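PDB 4AUR: LEOA from Escherichia coli, which is a bacterial dynamin that probably binds and hydrolyses GTP and is probably linked to the heat-labile (LT) toxin of enterotoxigenic strains. Local coordinates for residues Q376-F381 / A526-Q531; G445-Y450 / Q533-V538; T67-A72 / V175-D180. All coordinates share one frame; numbering follows the deposited sequence.

Contacts 1 and 2 lie in the elongated dynamin-like helical domain, their centres about 15 Å apart. Contact 3 lies in the GTPase fold on the opposite side of the chain's centre, at least about 75 Å from either by nearest atoms. Helix 530-544 links the first two: it follows directly on the F528 end of contact 1 and supplies one side of contact 2. Each joins the end of one helix to the side of another. Contact 1 is buried and aromatic, whereas contact 2 is partly exposed and aliphatic, with a glutamine at its margin. Contact 3, buried again, sets a helix against a strand and mixes valine packing with an asparagine amide.

Contact 1. Residues Q376-F381 / A526-Q531; sequences QSVDRF and AFFAPQ
The CA atoms of F381 and F528 stand 8.1 Å apart, the closest backbone approach between a turn of helix 368-408 and the C-terminal end of helix 521-528. Both helices belong to the long bundle of the dynamin-like helical domain, and a helix end is here packed against the side of a long neighbour. Just past F528, A529 leaves helical geometry and the chain passes into helix 530-544. Apolar side chains carry the contact, with no hydrogen bond between 376-381 and 526-531. The F528 ring is at its centre. One face of it receives F381 CE2, which lies 3.7 Å above the plane of the F528 ring and over its centre; F381 CD2 comes within 3.8 Å of F528 CD1. The two ring planes are inclined by 37° with centroids 4.8 Å apart, an oblique pair that is neither a stack nor edge-to-face. F381 holds CG anti to its own backbone N (chi1 168°), which carries the ring across to F528. One turn earlier on the same helix, V378 comes to the F528 ring at its edge, in plane, with CG1 4.0 Å from CE1 of F528. The opposite face of F528 is covered by its chain neighbour F527, so the ring is sandwiched between two other aromatic side chains and bordered by a valine. Helix 489-518 extends the apolar cluster: L518 touches both F381 and F528, V517 meets F528 and I514 meets V378. From helix 275-343, L324, A325 and L328 pack on F381. S385, a turn beyond F381 on helix 368-408, reaches the helix end: its OG hydrogen-bonds F528 O and, weakly, F381 O.

Contact 2. Residues G445-Y450 / Q533-V538; sequences GKLTGY and QQMEQV
L447 points its forked end at helix 530-544, and its two methyls meet different parts of that helix. CD1 sits against the helix surface, 3.7 Å from Q534 CB, with M535 N close by and V538 CG2 4.0 Å away. The methyl thus rests among Q534, M535 and V538, residues brought to one side of the helix by its turn. The side chains of L447 and Q534 cross at a slant, and L447 CD2 lies 3.5 Å from Q534 OE1. This is van der Waals contact between a methyl and an amide oxygen, and no hydrogen bond joins the two segments. In Q534, CG is anti to the carbonyl carbon (chi1 -73°) and the chain beyond is extended, which carries the amide past CD2 toward the more open margin of the contact. M535, a selenomethionine, touches from the inner side: its CG is 4.1 Å from L447 CD1. L447 is the last residue of its helix before T448 departs from helical geometry, so a helix end here abuts the flank of another helix in the dynamin-like helical domain. T448 OG1 hydrogen-bonds I444 O at this end and also S393 OG of helix 368-408. That helix meets M535 through L392, while V538 packs on A440, T443 and I444 of helix 430-447, and E536 forms a salt bridge to R318 of helix 275-343.

Contact 3. Residues T67-A72 / V175-D180; sequences TSVIAA and VINKMD
V69 lays its CG2 methyl over the face of the N177 side-chain amide, 3.6 Å from N177 CG and likewise 3.6 Å from N177 ND2. The two side chains run in opposite senses, and the methyl sits above the amide carbon, off the amide plane. The polar atoms of the amide have other partners: N177 OD1 accepts a hydrogen bond from S227 N, and N177 ND2 donates one to D64 O. Two bonds and an apolar cover therefore fix the amide's rotation. The other V69 methyl, CG1, meets V175 CG1 tip to tip at 4.0 Å; with V69 CG1 anti to the backbone N (chi1 173°), that methyl turns to V175 and CG2 to N177. The sequence NKMD from N177 to D180 fits the G4 guanine-recognition motif of GTPases, and D64 lies in a P-loop (Walker A) pattern that runs into T67. The contact thus joins the helix after the probable P-loop to the strand whose end begins the probable G4 motif. Strand 172-177 lies between parallel strands 140-146 and 221-224 of the sheet. Helix 66-74 packs across it, with V144 of strand 140-146 touching V69, V175 and N177, while L253 of helix 250-273 contacts both V69 and V175.

Contact 1. Residues Q376-F381 / A526-Q531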
# COMPACT_ATOMS: atom_id res chain seq x y z
N GLN A 376 34.81 -42.84 -10.30
CA GLN A 376 34.87 -42.05 -9.10
C GLN A 376 35.05 -40.56 -9.45
O GLN A 376 34.62 -39.69 -8.71
CB GLN A 376 36.04 -42.62 -8.31
CG GLN A 376 36.33 -42.01 -6.96
CD GLN A 376 37.81 -41.66 -6.85
OE1 GLN A 376 38.16 -40.49 -6.61
NE2 GLN A 376 38.68 -42.67 -7.06
N SER A 377 35.68 -40.29 -10.59
CA SER A 377 35.83 -38.95 -11.13
C SER A 377 34.54 -38.41 -11.75
O SER A 377 34.26 -37.22 -11.67
CB SER A 377 36.89 -38.96 -12.21
OG SER A 377 38.16 -38.74 -11.65
N VAL A 378 33.79 -39.29 -12.40
CA VAL A 378 32.51 -38.97 -13.00
C VAL A 378 31.45 -38.78 -11.95
O VAL A 378 30.73 -37.78 -11.94
CB VAL A 378 32.05 -40.07 -13.93
CG1 VAL A 378 30.63 -39.84 -14.39
CG2 VAL A 378 32.98 -40.15 -15.12
N ASP A 379 31.34 -39.76 -11.07
CA ASP A 379 30.54 -39.63 -9.89
C ASP A 379 30.81 -38.28 -9.20
O ASP A 379 29.90 -37.54 -8.93
CB ASP A 379 30.80 -40.81 -8.93
CG ASP A 379 30.04 -42.12 -9.32
OD1 ASP A 379 29.65 -42.33 -10.50
OD2 ASP A 379 29.85 -42.97 -8.42
N ARG A 380 32.06 -37.94 -8.93
CA ARG A 380 32.33 -36.70 -8.17
C ARG A 380 31.74 -35.46 -8.86
O ARG A 380 31.24 -34.55 -8.19
CB ARG A 380 33.82 -36.53 -7.93
CG ARG A 380 34.21 -35.44 -6.95
CD ARG A 380 35.64 -35.70 -6.45
NE ARG A 380 36.40 -34.49 -6.11
CZ ARG A 380 37.72 -34.46 -5.86
NH1 ARG A 380 38.45 -35.57 -5.91
NH2 ARG A 380 38.31 -33.30 -5.57
N PHE A 381 31.78 -35.43 -10.18
CA PHE A 381 31.23 -34.31 -10.96
C PHE A 381 29.71 -34.35 -10.91
O PHE A 381 29.06 -33.37 -10.58
CB PHE A 381 31.73 -34.36 -12.41
CG PHE A 381 31.00 -33.43 -13.34
CD1 PHE A 381 30.69 -32.14 -12.97
CD2 PHE A 381 30.62 -33.85 -14.60
CE1 PHE A 381 30.02 -31.30 -13.83
CE2 PHE A 381 29.96 -33.01 -15.47
CZ PHE A 381 29.66 -31.74 -15.09
N ALA A 526 21.97 -32.87 -20.20
CA ALA A 526 20.90 -33.89 -20.14
C ALA A 526 21.24 -35.09 -19.27
O ALA A 526 20.34 -35.80 -18.84
CB ALA A 526 20.53 -34.37 -21.54
N PHE A 527 22.52 -35.31 -19.03
CA PHE A 527 23.01 -36.47 -18.31
C PHE A 527 23.34 -36.16 -16.85
O PHE A 527 23.03 -36.95 -15.96
CB PHE A 527 24.26 -36.99 -19.02
CG PHE A 527 24.60 -38.41 -18.70
CD1 PHE A 527 24.01 -39.46 -19.41
CD2 PHE A 527 25.51 -38.72 -17.68
CE1 PHE A 527 24.31 -40.78 -19.11
CE2 PHE A 527 25.82 -40.04 -17.37
CZ PHE A 527 25.22 -41.07 -18.09
N PHE A 528 23.97 -35.01 -16.62
CA PHE A 528 24.43 -34.64 -15.28
C PHE A 528 23.57 -33.61 -14.55
O PHE A 528 23.80 -33.37 -13.37
CB PHE A 528 25.84 -34.09 -15.37
CG PHE A 528 26.83 -35.04 -15.99
CD1 PHE A 528 27.49 -35.98 -15.21
CD2 PHE A 528 27.10 -35.01 -17.34
CE1 PHE A 528 28.38 -36.87 -15.76
CE2 PHE A 528 28.00 -35.89 -17.91
CZ PHE A 528 28.64 -36.82 -17.11
N ALA A 529 22.61 -32.99 -15.24
CA ALA A 529 21.86 -31.87 -14.65
C ALA A 529 20.58 -31.49 -15.42
O ALA A 529 20.37 -30.33 -15.72
CB ALA A 529 22.78 -30.67 -14.57
N PRO A 530 19.73 -32.48 -15.74
CA PRO A 530 18.51 -32.22 -16.47
C PRO A 530 17.50 -31.33 -15.75
O PRO A 530 16.72 -30.61 -16.42
CB PRO A 530 17.91 -33.62 -16.68
CG PRO A 530 18.59 -34.50 -15.70
CD PRO A 530 19.96 -33.93 -15.58
N GLN A 531 17.48 -31.37 -14.41
CA GLN A 531 16.51 -30.55 -13.69
C GLN A 531 16.68 -29.04 -13.87
O GLN A 531 15.74 -28.29 -13.62
CB GLN A 531 16.44 -30.90 -12.21
CG GLN A 531 17.76 -30.87 -11.48
CD GLN A 531 18.35 -32.24 -11.34
OE1 GLN A 531 17.66 -33.19 -10.91
NE2 GLN A 531 19.63 -32.38 -11.70

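Contact 2. Residues G445-Y450 / Q533-V538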
# COMPACT_ATOMS: atom_id res chain seq x y z
N GLY A 445 9.62 -29.16 -6.29
CA GLY A 445 9.97 -30.10 -5.23
C GLY A 445 9.94 -31.56 -5.67
O GLY A 445 10.43 -32.41 -4.95
N LYS A 446 9.36 -31.84 -6.84
CA LYS A 446 9.36 -33.19 -7.41
C LYS A 446 10.45 -33.36 -8.46
O LYS A 446 10.95 -34.45 -8.64
CB LYS A 446 8.00 -33.53 -8.04
CG LYS A 446 8.07 -34.66 -9.06
CD LYS A 446 6.70 -35.22 -9.44
CE LYS A 446 6.82 -36.55 -10.18
NZ LYS A 446 5.53 -37.30 -10.23
N LEU A 447 10.79 -32.29 -9.16
CA LEU A 447 11.92 -32.35 -10.08
C LEU A 447 13.20 -32.64 -9.31
O LEU A 447 13.93 -33.56 -9.66
CB LEU A 447 12.08 -31.02 -10.83
CG LEU A 447 10.94 -30.69 -11.78
CD1 LEU A 447 11.18 -29.33 -12.41
CD2 LEU A 447 10.75 -31.77 -12.85
N THR A 448 13.43 -31.85 -8.26
CA THR A 448 14.67 -31.83 -7.47
C THR A 448 15.00 -33.21 -6.92
O THR A 448 14.19 -33.79 -6.17
CB THR A 448 14.51 -30.86 -6.27
OG1 THR A 448 14.00 -29.60 -6.74
CG2 THR A 448 15.83 -30.63 -5.57
N GLY A 449 16.18 -33.74 -7.27
CA GLY A 449 16.51 -35.08 -6.82
C GLY A 449 17.89 -35.60 -7.15
O GLY A 449 18.29 -35.59 -8.31
N TYR A 450 18.62 -36.04 -6.12
CA TYR A 450 19.70 -37.01 -6.31
C TYR A 450 19.07 -38.27 -6.85
O TYR A 450 17.99 -38.65 -6.40
CB TYR A 450 20.41 -37.35 -5.01
CG TYR A 450 21.39 -36.31 -4.57
CD1 TYR A 450 20.97 -35.19 -3.89
CD2 TYR A 450 22.73 -36.44 -4.86
CE1 TYR A 450 21.87 -34.21 -3.51
CE2 TYR A 450 23.65 -35.47 -4.48
CZ TYR A 450 23.21 -34.35 -3.80
OH TYR A 450 24.12 -33.38 -3.41
N GLN A 533 17.09 -27.54 -16.80
CA GLN A 533 16.20 -27.19 -17.90
C GLN A 533 14.74 -27.33 -17.44
O GLN A 533 13.88 -26.48 -17.72
CB GLN A 533 16.49 -28.04 -19.13
CG GLN A 533 15.47 -27.89 -20.26
CD GLN A 533 15.96 -28.49 -21.57
OE1 GLN A 533 15.39 -29.45 -22.08
NE2 GLN A 533 17.03 -27.93 -22.11
N GLN A 534 14.48 -28.39 -16.70
CA GLN A 534 13.14 -28.65 -16.23
C GLN A 534 12.62 -27.50 -15.36
O GLN A 534 11.52 -27.04 -15.57
CB GLN A 534 13.07 -30.01 -15.53
CG GLN A 534 13.14 -31.16 -16.52
CD GLN A 534 13.50 -32.51 -15.89
OE1 GLN A 534 13.63 -32.65 -14.66
NE2 GLN A 534 13.66 -33.53 -16.76
N MSE A 535 13.42 -27.03 -14.41
CA MSE A 535 13.06 -25.87 -13.61
C MSE A 535 12.92 -24.62 -14.43
O MSE A 535 12.16 -23.75 -14.08
CB MSE A 535 14.12 -25.57 -12.57
CG MSE A 535 14.18 -26.65 -11.50
SE MSE A 535 15.51 -26.32 -10.07
CE MSE A 535 16.66 -27.88 -10.40
N GLU A 536 13.66 -24.48 -15.50
CA GLU A 536 13.56 -23.30 -16.32
C GLU A 536 12.18 -23.24 -16.98
O GLU A 536 11.54 -22.19 -17.02
CB GLU A 536 14.66 -23.29 -17.38
CG GLU A 536 14.36 -22.38 -18.55
CD GLU A 536 15.55 -22.20 -19.46
OE1 GLU A 536 15.82 -23.13 -20.26
OE2 GLU A 536 16.20 -21.12 -19.37
N GLN A 537 11.75 -24.38 -17.50
CA GLN A 537 10.39 -24.60 -18.01
C GLN A 537 9.31 -24.13 -17.01
O GLN A 537 8.45 -23.30 -17.34
CB GLN A 537 10.23 -26.09 -18.26
CG GLN A 537 9.43 -26.54 -19.45
CD GLN A 537 9.28 -28.07 -19.44
OE1 GLN A 537 10.20 -28.80 -19.01
NE2 GLN A 537 8.12 -28.55 -19.88
N VAL A 538 9.40 -24.61 -15.79
CA VAL A 538 8.46 -24.23 -14.75
C VAL A 538 8.49 -22.75 -14.51
O VAL A 538 7.47 -22.14 -14.31
CB VAL A 538 8.78 -24.88 -13.41
CG1 VAL A 538 7.84 -24.38 -12.32
CG2 VAL A 538 8.76 -26.40 -13.55

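Contact 3. Residues T67-A72 / V175-D180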
# COMPACT_ATOMS: atom_id res chain seq x y z
N THR A 67 -30.54 43.46 19.07
CA THR A 67 -30.73 44.15 17.81
C THR A 67 -29.54 45.08 17.52
O THR A 67 -29.14 45.28 16.37
CB THR A 67 -32.06 44.93 17.82
OG1 THR A 67 -33.15 44.02 17.96
CG2 THR A 67 -32.23 45.70 16.54
N SER A 68 -28.96 45.63 18.57
CA SER A 68 -27.80 46.47 18.41
C SER A 68 -26.66 45.59 17.90
O SER A 68 -25.94 45.96 16.95
CB SER A 68 -27.41 47.13 19.73
OG SER A 68 -28.57 47.58 20.41
N VAL A 69 -26.51 44.42 18.50
CA VAL A 69 -25.39 43.55 18.17
C VAL A 69 -25.35 43.18 16.68
O VAL A 69 -24.28 43.19 16.08
CB VAL A 69 -25.36 42.28 19.04
CG1 VAL A 69 -24.29 41.31 18.56
CG2 VAL A 69 -25.08 42.66 20.48
N ILE A 70 -26.49 42.88 16.08
CA ILE A 70 -26.49 42.42 14.70
C ILE A 70 -26.28 43.54 13.68
O ILE A 70 -25.47 43.40 12.76
CB ILE A 70 -27.74 41.62 14.36
CG1 ILE A 70 -27.61 41.07 12.95
CG2 ILE A 70 -29.02 42.45 14.50
CD1 ILE A 70 -28.46 39.84 12.74
N ALA A 71 -26.99 44.66 13.86
CA ALA A 71 -26.73 45.87 13.08
C ALA A 71 -25.26 46.27 13.19
O ALA A 71 -24.61 46.55 12.18
CB ALA A 71 -27.60 47.00 13.57
N ALA A 72 -24.74 46.29 14.40
CA ALA A 72 -23.35 46.65 14.62
C ALA A 72 -22.44 45.83 13.75
O ALA A 72 -21.51 46.37 13.16
CB ALA A 72 -22.95 46.43 16.07
N VAL A 175 -22.58 36.10 23.18
CA VAL A 175 -22.12 37.45 23.00
C VAL A 175 -22.53 38.21 24.23
O VAL A 175 -23.70 38.56 24.39
CB VAL A 175 -22.76 38.05 21.75
CG1 VAL A 175 -22.46 39.54 21.65
CG2 VAL A 175 -22.24 37.32 20.54
N ILE A 176 -21.56 38.43 25.12
CA ILE A 176 -21.83 39.14 26.35
C ILE A 176 -21.76 40.61 25.99
O ILE A 176 -20.69 41.13 25.71
CB ILE A 176 -20.89 38.81 27.49
CG1 ILE A 176 -20.91 37.31 27.77
CG2 ILE A 176 -21.37 39.53 28.72
CD1 ILE A 176 -19.82 36.83 28.71
N ASN A 177 -22.96 41.21 25.98
CA ASN A 177 -23.20 42.57 25.51
C ASN A 177 -23.44 43.57 26.64
O ASN A 177 -23.89 43.21 27.72
CB ASN A 177 -24.43 42.59 24.60
CG ASN A 177 -24.57 43.89 23.87
OD1 ASN A 177 -23.58 44.55 23.59
ND2 ASN A 177 -25.80 44.29 23.57
N LYS A 178 -23.16 44.83 26.35
CA LYS A 178 -23.23 45.93 27.32
C LYS A 178 -22.14 45.75 28.37
O LYS A 178 -22.41 45.77 29.56
CB LYS A 178 -24.60 46.03 28.00
CG LYS A 178 -25.78 46.21 27.05
CD LYS A 178 -27.02 45.58 27.64
CE LYS A 178 -28.30 46.19 27.10
NZ LYS A 178 -29.50 45.58 27.74
N MSE A 179 -20.90 45.58 27.94
CA MSE A 179 -19.82 45.47 28.92
C MSE A 179 -19.54 46.83 29.55
O MSE A 179 -19.00 46.91 30.66
CB MSE A 179 -18.63 44.80 28.25
CG MSE A 179 -18.95 43.32 28.11
SE MSE A 179 -18.12 42.36 29.61
CE MSE A 179 -19.62 41.52 30.55
N ASP A 180 -19.95 47.91 28.87
CA ASP A 180 -19.81 49.26 29.42
C ASP A 180 -20.31 49.34 30.86
O ASP A 180 -19.60 49.84 31.73
CB ASP A 180 -20.46 50.34 28.52
CG ASP A 180 -21.88 49.99 28.06
OD1 ASP A 180 -22.24 48.79 28.04
OD2 ASP A 180 -22.64 50.91 27.70